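Local coordinates for protein porin (Rhodobacter blasticus, PDB 3PRN) that forms trimeric beta-barrel channels in the outer membrane through which small hydrophilic solutes, up to about 0.6 kDa, diffuse passively, at residues A249-I255 with V271-N277; G77-G83 with N131-Y137; K50-Q54 with T64-A68; D190-V196 with N211-L217. The protein carries 1 engineered substitution. One frame throughout, in Å; residues are numbered along the deposited sequence. Where two conformers were deposited one is given.

Contact 1 (A249-I255 with V271-N277); sequences ADTAYGI and VQSGFAN
Tyr253 sets CG between its own backbone N and carbonyl carbon (chi1 59°), which swings the phenol ring across the strand gap to Ser273, while Phe275 turns CG away from its carbonyl carbon (chi1 -57°) and brings a face of its ring against Ala252 CB. Both placements belong to one beta hairpin of the porin barrel, strands 252-262 and 265-273; the stretches 252-255 and 271-273 run antiparallel, their axes 176° apart. The two rings are used alike. Ser273 CB sits over one face of the Tyr253 ring, 3.8 Å from its centroid, and Ala252 CB lies over a face of the Phe275 ring, 3.9 Å from that centroid; both are CH-pi contacts displaced toward the ring rim. Tyr253 and Ser273 form a hydrogen-bonded antiparallel pair, Ser273 N giving to Tyr253 O at 2.8 Å, and Ile255 with Val271 repeat the pattern. Between these pairs Gly254 faces Gln272, where the CA atoms come to 4.1 Å and a CB on the glycine would collide with Gln272 CG. The Gln272 amide bonds Tyr240 OH through OE1, and Ser270 OG and Ser105 OG through NE2, consistent with a place inside the barrel. Beyond Ser273 the chain enters a type I turn, Gly274 to Asn277, but the backbones stay close: Asp250 N gives to Phe275 O at 2.9 Å. One water links the two chains here: it donates to Thr251 O at 2.6 Å and to Gly274 O at 2.7 Å, and accepts from Ser273 OG at 2.8 Å.

Contact 2 (G77-G83 with N131-Y137); sequences GVTVSVG and NGIAVTY
Six backbone hydrogen bonds join Thr79 to Thr136, Ser81 to Ala134 and Gly83 to Gly132, two for each pair. They differ in approach: Thr79 N meets Thr136 O in the carbonyl plane, with an N-H...O angle of 166°, whereas Ala134 N comes to Ser81 O tilted 31° from that plane. Around this ladder the side chains divide between two faces. Thr79 and Thr136 lie side by side, with Thr136 OG1 3.6 Å from Thr79 CB, and Ser81 OG rests 3.4 Å from Ala134 CB. Val78, Val80, Val82, Val135, Ile133 and Tyr137 take the other face. There Tyr137, its CG anti to the backbone N (chi1 -177°), brings CD1 to 3.6 Å from Val78 CG2, and the edge of its ring meets Gly77 O, 3.4 Å from Tyr137 CD1. The valines touch more lightly, Val80 CG2 standing 4.3 Å from Val135 CG2. These are neighbouring antiparallel strands of the 16-stranded porin barrel, 78-83 and 131-138, although 47 residues separate the two segments in sequence. At the far end Asn131 OD1 approaches Gly83 CA at 3.4 Å; the backbone angles of Gly83 would press a CB against the preceding carbonyl. Further out, strand 70-75 flanks Val80 and Val82, Ser74 OG hydrogen-bonds Thr79 OG1, and Ile27 of the second subunit packs on Val82, Asn131 and Ile133.

Contact 3 (K50-Q54 with T64-A68); sequences KLRMQ and TAGNA
Asn67 presses its carboxamide against the backbone of Arg52, and this end of the contact is tight. Asn67 OD1 accepts from Arg52 N at 2.9 Å with an N-H...O angle of 168°, a straight bond although the donor stands 43° out of the amide's carbonyl plane. Placing CG between backbone N and carbonyl carbon (chi1 63°) turns the amide back over the strand, where Asn67 ND2 also lies 3.6 Å from Arg52 CB. The return bond, Asn67 N to Arg52 O at 3.1 Å, is more bent. Leu51 slides past Asn67 in the opposite direction and brings Leu51 CD1 to 3.2 Å from Asn67 O. ND2 is held in turn by Asn118 O and Tyr117 OH, so the two ends of the amide tie three pieces of chain together. An alanine here would remove both ends of that grip, and is likely to leave Arg52 N without its acceptor and the backbone oxygen of Asn118 without this donor. Toward Thr64 the fit loosens: Met53 CB is 4.1 Å from Thr64 CG2, and water takes over. One water accepts from Gln54 N and can donate to Ala65 O; another accepts from Ala65 N and can donate to Gln54 O. At the opposite end, past Asn67, a further water joins Lys50 O to Ala68 O. Segment 64-68 thus edges strand 46-56, whose other side is bonded to strand 25-39 through Leu51 with Ile35 and Met53 with Ile33. Thr64 OG1 bonds Asn67 O of the third subunit, placing this loop at the trimer interface before strand 70-75.

Contact 4 (D190-V196 with N211-L217); sequences DNDIAFV and NWYDNGL
The beta hairpin of barrel strands 193-200 and 206-214 begins and ends in this contact, where Phe195 and Tyr213 face each other as a non-hydrogen-bonded antiparallel pair. The side chains run alongside each other; the ring planes are near parallel, 18° apart, but slid, with centroids 5.2 Å apart and little overlap. Phe195 CD1 meets Tyr213 CE1 at 3.3 Å, and with CG anti to the backbone N (chi1 156°) Phe195 also carries CE1 to 3.4 Å from Asn211 OD1, which lies at the ring edge. Tyr213 OH bonds Thr95 OG1, and Phe89 of helix 88-91 packs on both rings. An alanine in place of Tyr213 would remove the ring, and is likely to open a gap beside Phe195 CD1 and leave Thr95 OG1 without its phenolic partner. The pairs Ala194 with Asp214 and Val196 with Trp212 carry two backbone bonds each. Past the strands, Asp214 OD1 accepts from Gly216 N at 2.8 Å, an Asx turn, and Asn191 OD1 accepts from Leu217 N at 3.0 Å and from a water shared with Asn215 O. Gly216 has positive phi, and a CB there would clash with Asn191 OD1 and Ile193 CG2. Asn191 ND2 bonds Ala185 O. With two donors on Asn191 OD1 and a backbone acceptor for ND2, the carboxamide's rotation is probably fixed, and the N-H groups of Gly216 and Leu217, past the ladder, are taken up by the side chains of Asp214 and Asn191.

From the N terminus, contact 3 comes first, closing a short loop in which segment 64-68 folds back along strand 46-56. Contact 2 follows and closes the longest loop, joining strand 78-83 to strand 131-138 across 47 intervening residues, which include helix 88-91. Contacts 4 and 1 then close two hairpins, 193-200 with 206-214 and 252-262 with 265-273. All four are in series, none nested or crossed. They share one closed antiparallel sheet: contacts 2 and 3 both touch the second subunit, whereas contacts 1 and 4 touch no other chain. Contacts 1 and 2 lie on opposite sides of the chain's centre, their centres about 36 Å apart.

Contact 1 (A249-I255 with V271-N277)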
loop_
_atom_site.group_PDB
_atom_site.type_symbol
_atom_site.label_atom_id
_atom_site.label_comp_id
_atom_site.label_asym_id
_atom_site.label_seq_id
_atom_site.Cartn_x
_atom_site.Cartn_y
_atom_site.Cartn_z
ATOM N N ALA A 249 26.607 17.949 -30.647
ATOM C CA ALA A 249 25.325 18.224 -29.957
ATOM C C ALA A 249 24.761 19.584 -30.289
ATOM O O ALA A 249 25.450 20.564 -30.469
ATOM C CB ALA A 249 25.580 18.105 -28.447
ATOM N N ASP A 250 23.440 19.734 -30.321
ATOM C CA ASP A 250 22.747 21.001 -30.448
ATOM C C ASP A 250 22.721 21.696 -29.079
ATOM O O ASP A 250 22.872 21.083 -28.034
ATOM C CB ASP A 250 21.271 20.753 -30.809
ATOM C CG ASP A 250 21.188 20.073 -32.183
ATOM O OD1 ASP A 250 21.867 20.578 -33.110
ATOM O OD2 ASP A 250 20.480 19.069 -32.343
ATOM N N THR A 251 22.460 22.992 -29.083
ATOM C CA THR A 251 22.214 23.713 -27.834
ATOM C C THR A 251 20.790 23.386 -27.398
ATOM O O THR A 251 19.860 23.418 -28.235
ATOM C CB THR A 251 22.329 25.243 -28.088
ATOM O OG1 THR A 251 23.721 25.470 -28.386
ATOM C CG2 THR A 251 22.038 26.053 -26.828
ATOM N N ALA A 252 20.642 23.016 -26.125
ATOM C CA ALA A 252 19.283 22.725 -25.654
ATOM C C ALA A 252 18.738 24.032 -25.062
ATOM O O ALA A 252 19.494 24.855 -24.533
ATOM C CB ALA A 252 19.353 21.692 -24.526
ATOM N N TYR A 253 17.449 24.186 -25.153
ATOM C CA TYR A 253 16.790 25.346 -24.609
ATOM C C TYR A 253 15.336 25.028 -24.255
ATOM O O TYR A 253 14.701 24.083 -24.660
ATOM C CB TYR A 253 16.879 26.602 -25.510
ATOM C CG TYR A 253 16.268 26.358 -26.854
ATOM C CD1 TYR A 253 17.047 25.822 -27.889
ATOM C CD2 TYR A 253 14.936 26.638 -27.082
ATOM C CE1 TYR A 253 16.473 25.577 -29.134
ATOM C CE2 TYR A 253 14.347 26.395 -28.331
ATOM C CZ TYR A 253 15.129 25.862 -29.341
ATOM O OH TYR A 253 14.551 25.624 -30.585
ATOM N N GLY A 254 14.789 25.938 -23.403
ATOM C CA GLY A 254 13.380 25.752 -23.023
ATOM C C GLY A 254 12.780 27.057 -22.521
ATOM O O GLY A 254 13.452 27.920 -21.957
ATOM N N ILE A 255 11.484 27.174 -22.697
ATOM C CA ILE A 255 10.723 28.311 -22.238
ATOM C C ILE A 255 9.420 27.777 -21.639
ATOM O O ILE A 255 8.783 26.846 -22.141
ATOM C CB ILE A 255 10.465 29.329 -23.365
ATOM C CG1 ILE A 255 9.732 30.536 -22.770
ATOM C CG2 ILE A 255 9.648 28.666 -24.450
ATOM C CD1 ILE A 255 8.690 31.080 -23.758
ATOM N N VAL A 271 7.860 24.325 -23.431
ATOM C CA VAL A 271 8.206 23.861 -24.782
ATOM C C VAL A 271 9.736 23.767 -24.700
ATOM O O VAL A 271 10.396 24.713 -24.253
ATOM C CB VAL A 271 7.602 24.745 -25.847
ATOM C CG1 VAL A 271 8.316 26.086 -25.904
ATOM C CG2 VAL A 271 7.574 24.076 -27.217
ATOM N N GLN A 272 10.329 22.630 -25.006
ATOM C CA GLN A 272 11.758 22.459 -24.854
ATOM C C GLN A 272 12.385 21.737 -26.034
ATOM O O GLN A 272 11.737 20.964 -26.733
ATOM C CB GLN A 272 12.040 21.648 -23.555
ATOM C CG GLN A 272 11.517 22.338 -22.299
ATOM C CD GLN A 272 11.793 21.544 -21.043
ATOM O OE1 GLN A 272 12.928 21.143 -20.754
ATOM N NE2 GLN A 272 10.755 21.237 -20.263
ATOM N N SER A 273 13.660 21.982 -26.247
ATOM C CA SER A 273 14.395 21.369 -27.381
ATOM C C SER A 273 15.685 20.762 -26.849
ATOM O O SER A 273 16.440 21.473 -26.152
ATOM C CB SER A 273 14.607 22.490 -28.420
ATOM O OG SER A 273 15.167 21.965 -29.597
ATOM N N GLY A 274 15.953 19.486 -27.127
ATOM C CA GLY A 274 17.056 18.768 -26.612
ATOM C C GLY A 274 18.406 18.842 -27.313
ATOM O O GLY A 274 18.541 19.543 -28.318
ATOM N N PHE A 275 19.384 18.110 -26.802
ATOM C CA PHE A 275 20.725 18.084 -27.384
ATOM C C PHE A 275 20.773 17.323 -28.730
ATOM O O PHE A 275 21.715 17.535 -29.506
ATOM C CB PHE A 275 21.744 17.462 -26.432
ATOM C CG PHE A 275 21.803 18.179 -25.104
ATOM C CD1 PHE A 275 22.336 19.424 -24.990
ATOM C CD2 PHE A 275 21.292 17.514 -23.956
ATOM C CE1 PHE A 275 22.449 20.070 -23.760
ATOM C CE2 PHE A 275 21.359 18.175 -22.745
ATOM C CZ PHE A 275 21.931 19.447 -22.622
ATOM N N ALA A 276 19.768 16.510 -29.014
ATOM C CA ALA A 276 19.680 15.776 -30.274
ATOM C C ALA A 276 18.481 16.274 -31.065
ATOM O O ALA A 276 17.834 15.539 -31.800
ATOM C CB ALA A 276 19.540 14.273 -30.012
ATOM N N ASN A 277 18.162 17.551 -30.891
ATOM C CA ASN A 277 17.024 18.130 -31.555
ATOM C C ASN A 277 15.650 17.580 -31.186
ATOM O O ASN A 277 14.698 17.899 -31.938
ATOM C CB ASN A 277 17.197 17.879 -33.096
ATOM C CG ASN A 277 16.779 19.154 -33.821
ATOM O OD1 ASN A 277 16.877 20.242 -33.234
ATOM N ND2 ASN A 277 16.301 19.098 -35.039
HETATM O O HOH W 1 17.962 22.022 -29.354
#

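Contact 2 (G77-G83 with N131-Y137)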
loop_
_atom_site.group_PDB
_atom_site.type_symbol
_atom_site.label_atom_id
_atom_site.label_comp_id
_atom_site.label_asym_id
_atom_site.label_seq_id
_atom_site.Cartn_x
_atom_site.Cartn_y
_atom_site.Cartn_z
ATOM N N GLY A 77 19.627 20.576 14.528
ATOM C CA GLY A 77 20.110 20.934 13.173
ATOM C C GLY A 77 20.823 19.780 12.479
ATOM O O GLY A 77 21.218 19.886 11.300
ATOM N N VAL A 78 21.166 18.699 13.160
ATOM C CA VAL A 78 21.849 17.583 12.520
ATOM C C VAL A 78 20.829 16.457 12.254
ATOM O O VAL A 78 20.045 16.098 13.136
ATOM C CB VAL A 78 22.964 17.008 13.415
ATOM C CG1 VAL A 78 23.651 15.843 12.733
ATOM C CG2 VAL A 78 23.997 18.095 13.738
ATOM N N THR A 79 20.855 15.889 11.076
ATOM C CA THR A 79 19.962 14.764 10.741
ATOM C C THR A 79 20.791 13.614 10.192
ATOM O O THR A 79 21.667 13.787 9.334
ATOM C CB THR A 79 18.849 15.152 9.802
ATOM O OG1 THR A 79 18.024 16.180 10.343
ATOM C CG2 THR A 79 17.910 13.957 9.489
ATOM N N VAL A 80 20.593 12.421 10.772
ATOM C CA VAL A 80 21.256 11.234 10.289
ATOM C C VAL A 80 20.140 10.335 9.725
ATOM O O VAL A 80 19.144 10.147 10.430
ATOM C CB VAL A 80 22.039 10.500 11.355
ATOM C CG1 VAL A 80 22.756 9.287 10.753
ATOM C CG2 VAL A 80 23.125 11.381 11.978
ATOM N N SER A 81 20.276 9.855 8.526
ATOM C CA SER A 81 19.299 9.017 7.855
ATOM C C SER A 81 19.944 7.746 7.354
ATOM O O SER A 81 21.132 7.655 7.054
ATOM C CB SER A 81 18.510 9.759 6.767
ATOM O OG SER A 81 19.410 10.263 5.828
ATOM N N VAL A 82 19.130 6.673 7.350
ATOM C CA VAL A 82 19.590 5.353 6.961
ATOM C C VAL A 82 18.577 4.658 6.054
ATOM O O VAL A 82 17.333 4.955 6.188
ATOM C CB VAL A 82 19.858 4.488 8.211
ATOM C CG1 VAL A 82 18.687 4.439 9.176
ATOM C CG2 VAL A 82 20.262 3.074 7.848
ATOM N N GLY A 83 19.051 3.780 5.187
ATOM C CA GLY A 83 18.171 3.019 4.311
ATOM C C GLY A 83 18.049 3.629 2.943
ATOM O O GLY A 83 19.046 3.821 2.244
ATOM N N ASN A 131 21.556 -0.027 0.599
ATOM C CA ASN A 131 21.476 0.676 1.878
ATOM C C ASN A 131 22.413 1.870 1.934
ATOM O O ASN A 131 23.599 1.778 1.577
ATOM C CB ASN A 131 21.783 -0.304 3.027
ATOM C CG ASN A 131 21.410 0.308 4.362
ATOM O OD1 ASN A 131 20.223 0.319 4.687
ATOM N ND2 ASN A 131 22.385 0.820 5.106
ATOM N N GLY A 132 21.878 3.021 2.328
ATOM C CA GLY A 132 22.689 4.219 2.416
ATOM C C GLY A 132 22.653 4.794 3.823
ATOM O O GLY A 132 21.801 4.428 4.663
ATOM N N ILE A 133 23.603 5.694 4.080
ATOM C CA ILE A 133 23.636 6.477 5.313
ATOM C C ILE A 133 23.805 7.933 4.856
ATOM O O ILE A 133 24.594 8.196 3.924
ATOM C CB ILE A 133 24.785 6.099 6.240
ATOM C CG1 ILE A 133 24.877 4.588 6.414
ATOM C CG2 ILE A 133 24.693 6.822 7.572
ATOM C CD1 ILE A 133 26.151 4.093 7.091
ATOM N N ALA A 134 23.081 8.878 5.399
ATOM C CA ALA A 134 23.316 10.258 4.966
ATOM C C ALA A 134 23.373 11.124 6.250
ATOM O O ALA A 134 22.796 10.737 7.273
ATOM C CB ALA A 134 22.254 10.766 4.011
ATOM N N VAL A 135 24.073 12.235 6.132
ATOM C CA VAL A 135 24.134 13.150 7.276
ATOM C C VAL A 135 23.964 14.543 6.718
ATOM O O VAL A 135 24.651 14.872 5.717
ATOM C CB VAL A 135 25.491 13.045 7.983
ATOM C CG1 VAL A 135 25.536 14.112 9.103
ATOM C CG2 VAL A 135 25.713 11.663 8.533
ATOM N N THR A 136 23.055 15.348 7.275
ATOM C CA THR A 136 22.898 16.720 6.894
ATOM C C THR A 136 22.998 17.626 8.156
ATOM O O THR A 136 22.596 17.273 9.265
ATOM C CB THR A 136 21.596 17.082 6.172
ATOM O OG1 THR A 136 20.513 16.895 7.105
ATOM C CG2 THR A 136 21.333 16.100 5.032
ATOM N N TYR A 137 23.576 18.795 7.892
ATOM C CA TYR A 137 23.797 19.781 8.924
ATOM C C TYR A 137 23.419 21.152 8.347
ATOM O O TYR A 137 24.045 21.638 7.398
ATOM C CB TYR A 137 25.248 19.703 9.422
ATOM C CG TYR A 137 25.470 20.689 10.570
ATOM C CD1 TYR A 137 24.440 20.914 11.492
ATOM C CD2 TYR A 137 26.681 21.373 10.696
ATOM C CE1 TYR A 137 24.623 21.821 12.540
ATOM C CE2 TYR A 137 26.865 22.283 11.745
ATOM C CZ TYR A 137 25.836 22.506 12.667
ATOM O OH TYR A 137 26.012 23.388 13.685
#

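Contact 3 (K50-Q54 with T64-A68)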
loop_
_atom_site.group_PDB
_atom_site.type_symbol
_atom_site.label_atom_id
_atom_site.label_comp_id
_atom_site.label_asym_id
_atom_site.label_seq_id
_atom_site.Cartn_x
_atom_site.Cartn_y
_atom_site.Cartn_z
ATOM N N LYS A 50 9.818 6.996 6.785
ATOM C CA LYS A 50 8.920 7.359 5.714
ATOM C C LYS A 50 8.848 6.262 4.643
ATOM O O LYS A 50 9.817 5.538 4.348
ATOM C CB LYS A 50 9.319 8.681 5.142
ATOM C CG LYS A 50 9.842 8.696 3.711
ATOM C CD LYS A 50 9.710 10.098 3.079
ATOM C CE LYS A 50 10.963 10.560 2.331
ATOM N NZ LYS A 50 10.888 11.960 1.876
ATOM N N LEU A 51 7.652 6.193 4.086
ATOM C CA LEU A 51 7.354 5.260 3.010
ATOM C C LEU A 51 6.666 6.098 1.898
ATOM O O LEU A 51 5.865 7.010 2.231
ATOM C CB LEU A 51 6.436 4.152 3.482
ATOM C CG LEU A 51 6.191 2.994 2.542
ATOM C CD1 LEU A 51 7.447 2.148 2.366
ATOM C CD2 LEU A 51 5.065 2.110 3.048
ATOM N N ARG A 52 6.891 5.782 0.634
ATOM C CA ARG A 52 6.195 6.448 -0.469
ATOM C C ARG A 52 5.402 5.437 -1.321
ATOM O O ARG A 52 5.864 4.298 -1.594
ATOM C CB ARG A 52 7.211 7.151 -1.394
ATOM C CG ARG A 52 6.644 7.854 -2.615
ATOM C CD ARG A 52 7.672 8.817 -3.237
ATOM N NE ARG A 52 7.919 9.961 -2.270
ATOM C CZ ARG A 52 8.847 10.884 -2.515
ATOM N NH1 ARG A 52 9.607 10.832 -3.649
ATOM N NH2 ARG A 52 9.033 11.904 -1.695
ATOM N N MET A 53 4.219 5.814 -1.775
ATOM C CA MET A 53 3.390 5.050 -2.697
ATOM C C MET A 53 3.162 6.015 -3.880
ATOM O O MET A 53 2.599 7.085 -3.738
ATOM C CB MET A 53 2.024 4.628 -2.130
ATOM C CG MET A 53 2.267 3.574 -0.999
ATOM S SD MET A 53 0.612 3.146 -0.275
ATOM C CE MET A 53 0.126 1.962 -1.529
ATOM N N GLN A 54 3.818 5.712 -5.020
ATOM C CA GLN A 54 3.697 6.566 -6.178
ATOM C C GLN A 54 3.263 5.763 -7.401
ATOM O O GLN A 54 3.843 4.703 -7.629
ATOM C CB GLN A 54 5.026 7.233 -6.500
ATOM C CG GLN A 54 4.957 8.243 -7.667
ATOM C CD GLN A 54 6.318 8.921 -7.803
ATOM O OE1 GLN A 54 6.728 9.581 -6.813
ATOM N NE2 GLN A 54 6.994 8.774 -8.930
ATOM N N THR A 64 -0.095 -0.008 -7.634
ATOM C CA THR A 64 0.792 0.882 -6.876
ATOM C C THR A 64 1.263 0.115 -5.628
ATOM O O THR A 64 0.403 -0.553 -4.976
ATOM C CB THR A 64 -0.023 2.108 -6.380
ATOM O OG1 THR A 64 -0.674 2.703 -7.521
ATOM C CG2 THR A 64 0.845 3.222 -5.749
ATOM N N ALA A 65 2.492 0.323 -5.274
ATOM C CA ALA A 65 3.074 -0.324 -4.101
ATOM C C ALA A 65 3.956 0.700 -3.347
ATOM O O ALA A 65 4.077 1.817 -3.830
ATOM C CB ALA A 65 3.914 -1.533 -4.505
ATOM N N GLY A 66 4.412 0.269 -2.186
ATOM C CA GLY A 66 5.293 1.156 -1.412
ATOM C C GLY A 66 6.744 0.868 -1.910
ATOM O O GLY A 66 7.027 -0.170 -2.532
ATOM N N ASN A 67 7.624 1.804 -1.595
ATOM C CA ASN A 67 9.055 1.695 -1.908
ATOM C C ASN A 67 9.800 1.110 -0.682
ATOM O O ASN A 67 9.146 0.544 0.230
ATOM C CB ASN A 67 9.637 3.027 -2.359
ATOM C CG ASN A 67 9.604 4.106 -1.323
ATOM O OD1 ASN A 67 8.938 3.945 -0.288
ATOM N ND2 ASN A 67 10.266 5.230 -1.533
ATOM N N ALA A 68 11.143 1.260 -0.632
ATOM C CA ALA A 68 11.876 0.755 0.558
ATOM C C ALA A 68 11.974 1.919 1.547
ATOM O O ALA A 68 11.949 3.116 1.158
ATOM C CB ALA A 68 13.270 0.324 0.094
HETATM O O HOH W 2 11.214 5.715 1.977
HETATM O O HOH W 3 4.293 1.810 -7.162
HETATM O O HOH W 4 6.036 3.962 -4.592
#

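Contact 4 (D190-V196 with N211-L217)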
loop_
_atom_site.group_PDB
_atom_site.type_symbol
_atom_site.label_atom_id
_atom_site.label_comp_id
_atom_site.label_asym_id
_atom_site.label_seq_id
_atom_site.Cartn_x
_atom_site.Cartn_y
_atom_site.Cartn_z
ATOM N N ASP A 190 35.019 4.968 -11.218
ATOM C CA ASP A 190 35.600 6.120 -11.819
ATOM C C ASP A 190 34.611 7.118 -12.393
ATOM O O ASP A 190 35.039 8.072 -13.069
ATOM C CB ASP A 190 36.631 5.744 -12.907
ATOM C CG ASP A 190 37.813 4.991 -12.281
ATOM O OD1 ASP A 190 38.271 5.314 -11.160
ATOM O OD2 ASP A 190 38.288 4.019 -12.933
ATOM N N ASN A 191 33.317 6.946 -12.100
ATOM C CA ASN A 191 32.328 7.930 -12.598
ATOM C C ASN A 191 32.315 9.057 -11.585
ATOM O O ASN A 191 31.472 9.028 -10.667
ATOM C CB ASN A 191 30.984 7.203 -12.697
ATOM C CG ASN A 191 29.895 8.083 -13.251
ATOM O OD1 ASN A 191 30.149 8.979 -14.063
ATOM N ND2 ASN A 191 28.644 7.847 -12.797
ATOM N N ASP A 192 33.261 9.979 -11.608
ATOM C CA ASP A 192 33.336 11.019 -10.608
ATOM C C ASP A 192 32.696 12.292 -11.152
ATOM O O ASP A 192 33.038 12.768 -12.250
ATOM C CB ASP A 192 34.752 11.263 -10.093
ATOM C CG ASP A 192 35.445 9.991 -9.661
ATOM O OD1 ASP A 192 34.838 9.067 -9.089
ATOM O OD2 ASP A 192 36.679 9.851 -9.959
ATOM N N ILE A 193 31.685 12.809 -10.442
ATOM C CA ILE A 193 30.926 13.918 -11.007
ATOM C C ILE A 193 30.989 15.132 -10.117
ATOM O O ILE A 193 31.298 15.020 -8.928
ATOM C CB ILE A 193 29.472 13.464 -11.304
ATOM C CG1 ILE A 193 28.739 13.053 -9.997
ATOM C CG2 ILE A 193 29.513 12.335 -12.320
ATOM C CD1 ILE A 193 27.270 12.689 -10.273
ATOM N N ALA A 194 30.733 16.316 -10.661
ATOM C CA ALA A 194 30.854 17.507 -9.816
ATOM C C ALA A 194 29.919 18.592 -10.341
ATOM O O ALA A 194 29.601 18.600 -11.512
ATOM C CB ALA A 194 32.265 18.078 -9.772
ATOM N N PHE A 195 29.549 19.481 -9.474
ATOM C CA PHE A 195 28.658 20.563 -9.774
ATOM C C PHE A 195 29.104 21.825 -9.050
ATOM O O PHE A 195 29.495 21.807 -7.877
ATOM C CB PHE A 195 27.239 20.193 -9.268
ATOM C CG PHE A 195 26.331 21.352 -8.988
ATOM C CD1 PHE A 195 25.946 22.214 -10.018
ATOM C CD2 PHE A 195 25.742 21.516 -7.732
ATOM C CE1 PHE A 195 25.038 23.236 -9.799
ATOM C CE2 PHE A 195 24.865 22.564 -7.492
ATOM C CZ PHE A 195 24.467 23.399 -8.521
ATOM N N VAL A 196 28.967 22.954 -9.740
ATOM C CA VAL A 196 29.193 24.228 -9.063
ATOM C C VAL A 196 28.134 25.163 -9.658
ATOM O O VAL A 196 27.954 25.115 -10.880
ATOM C CB VAL A 196 30.578 24.836 -9.378
ATOM C CG1 VAL A 196 30.641 26.192 -8.708
ATOM C CG2 VAL A 196 31.696 23.941 -8.829
ATOM N N ASN A 211 24.760 27.005 -13.772
ATOM C CA ASN A 211 25.231 25.765 -13.205
ATOM C C ASN A 211 26.233 25.130 -14.180
ATOM O O ASN A 211 25.975 25.138 -15.402
ATOM C CB ASN A 211 24.054 24.771 -13.058
ATOM C CG ASN A 211 23.062 25.226 -12.004
ATOM O OD1 ASN A 211 23.406 25.959 -11.060
ATOM N ND2 ASN A 211 21.793 24.812 -12.130
ATOM N N TRP A 212 27.299 24.603 -13.654
ATOM C CA TRP A 212 28.330 23.929 -14.408
ATOM C C TRP A 212 28.457 22.504 -13.901
ATOM O O TRP A 212 28.464 22.316 -12.664
ATOM C CB TRP A 212 29.682 24.704 -14.171
ATOM C CG TRP A 212 30.825 23.926 -14.775
ATOM C CD1 TRP A 212 31.200 23.888 -16.105
ATOM C CD2 TRP A 212 31.681 22.986 -14.096
ATOM N NE1 TRP A 212 32.242 22.991 -16.274
ATOM C CE2 TRP A 212 32.543 22.423 -15.051
ATOM C CE3 TRP A 212 31.775 22.561 -12.768
ATOM C CZ2 TRP A 212 33.525 21.494 -14.710
ATOM C CZ3 TRP A 212 32.730 21.613 -12.436
ATOM C CH2 TRP A 212 33.601 21.101 -13.403
ATOM N N TYR A 213 28.590 21.505 -14.768
ATOM C CA TYR A 213 28.811 20.152 -14.292
ATOM C C TYR A 213 29.998 19.471 -14.991
ATOM O O TYR A 213 30.200 19.650 -16.216
ATOM C CB TYR A 213 27.601 19.236 -14.701
ATOM C CG TYR A 213 26.320 19.742 -14.047
ATOM C CD1 TYR A 213 26.016 19.357 -12.728
ATOM C CD2 TYR A 213 25.484 20.563 -14.713
ATOM C CE1 TYR A 213 24.860 19.856 -12.124
ATOM C CE2 TYR A 213 24.328 21.051 -14.125
ATOM C CZ TYR A 213 24.031 20.704 -12.811
ATOM O OH TYR A 213 22.882 21.200 -12.279
ATOM N N ASP A 214 30.578 18.557 -14.272
ATOM C CA ASP A 214 31.468 17.544 -14.790
ATOM C C ASP A 214 30.629 16.245 -14.668
ATOM O O ASP A 214 30.301 15.876 -13.536
ATOM C CB ASP A 214 32.714 17.414 -13.959
ATOM C CG ASP A 214 33.620 16.299 -14.457
ATOM O OD1 ASP A 214 33.188 15.246 -14.985
ATOM O OD2 ASP A 214 34.856 16.505 -14.299
ATOM N N ASN A 215 30.246 15.665 -15.778
ATOM C CA ASN A 215 29.368 14.553 -15.904
ATOM C C ASN A 215 30.059 13.216 -15.859
ATOM O O ASN A 215 29.474 12.202 -16.186
ATOM C CB ASN A 215 28.406 14.660 -17.096
ATOM C CG ASN A 215 27.413 15.782 -16.883
ATOM O OD1 ASN A 215 26.679 15.824 -15.865
ATOM N ND2 ASN A 215 27.239 16.697 -17.837
ATOM N N GLY A 216 31.301 13.199 -15.356
ATOM C CA GLY A 216 32.017 11.941 -15.186
ATOM C C GLY A 216 32.133 11.093 -16.442
ATOM O O GLY A 216 32.627 11.610 -17.451
ATOM N N LEU A 217 31.725 9.834 -16.430
ATOM C CA LEU A 217 31.872 8.972 -17.595
ATOM C C LEU A 217 30.741 9.167 -18.597
ATOM O O LEU A 217 30.728 8.490 -19.630
ATOM C CB LEU A 217 31.992 7.490 -17.198
ATOM C CG LEU A 217 33.200 7.075 -16.357
ATOM C CD1 LEU A 217 33.198 5.584 -15.980
ATOM C CD2 LEU A 217 34.528 7.382 -17.043
HETATM O O HOH W 5 27.719 10.107 -15.127
#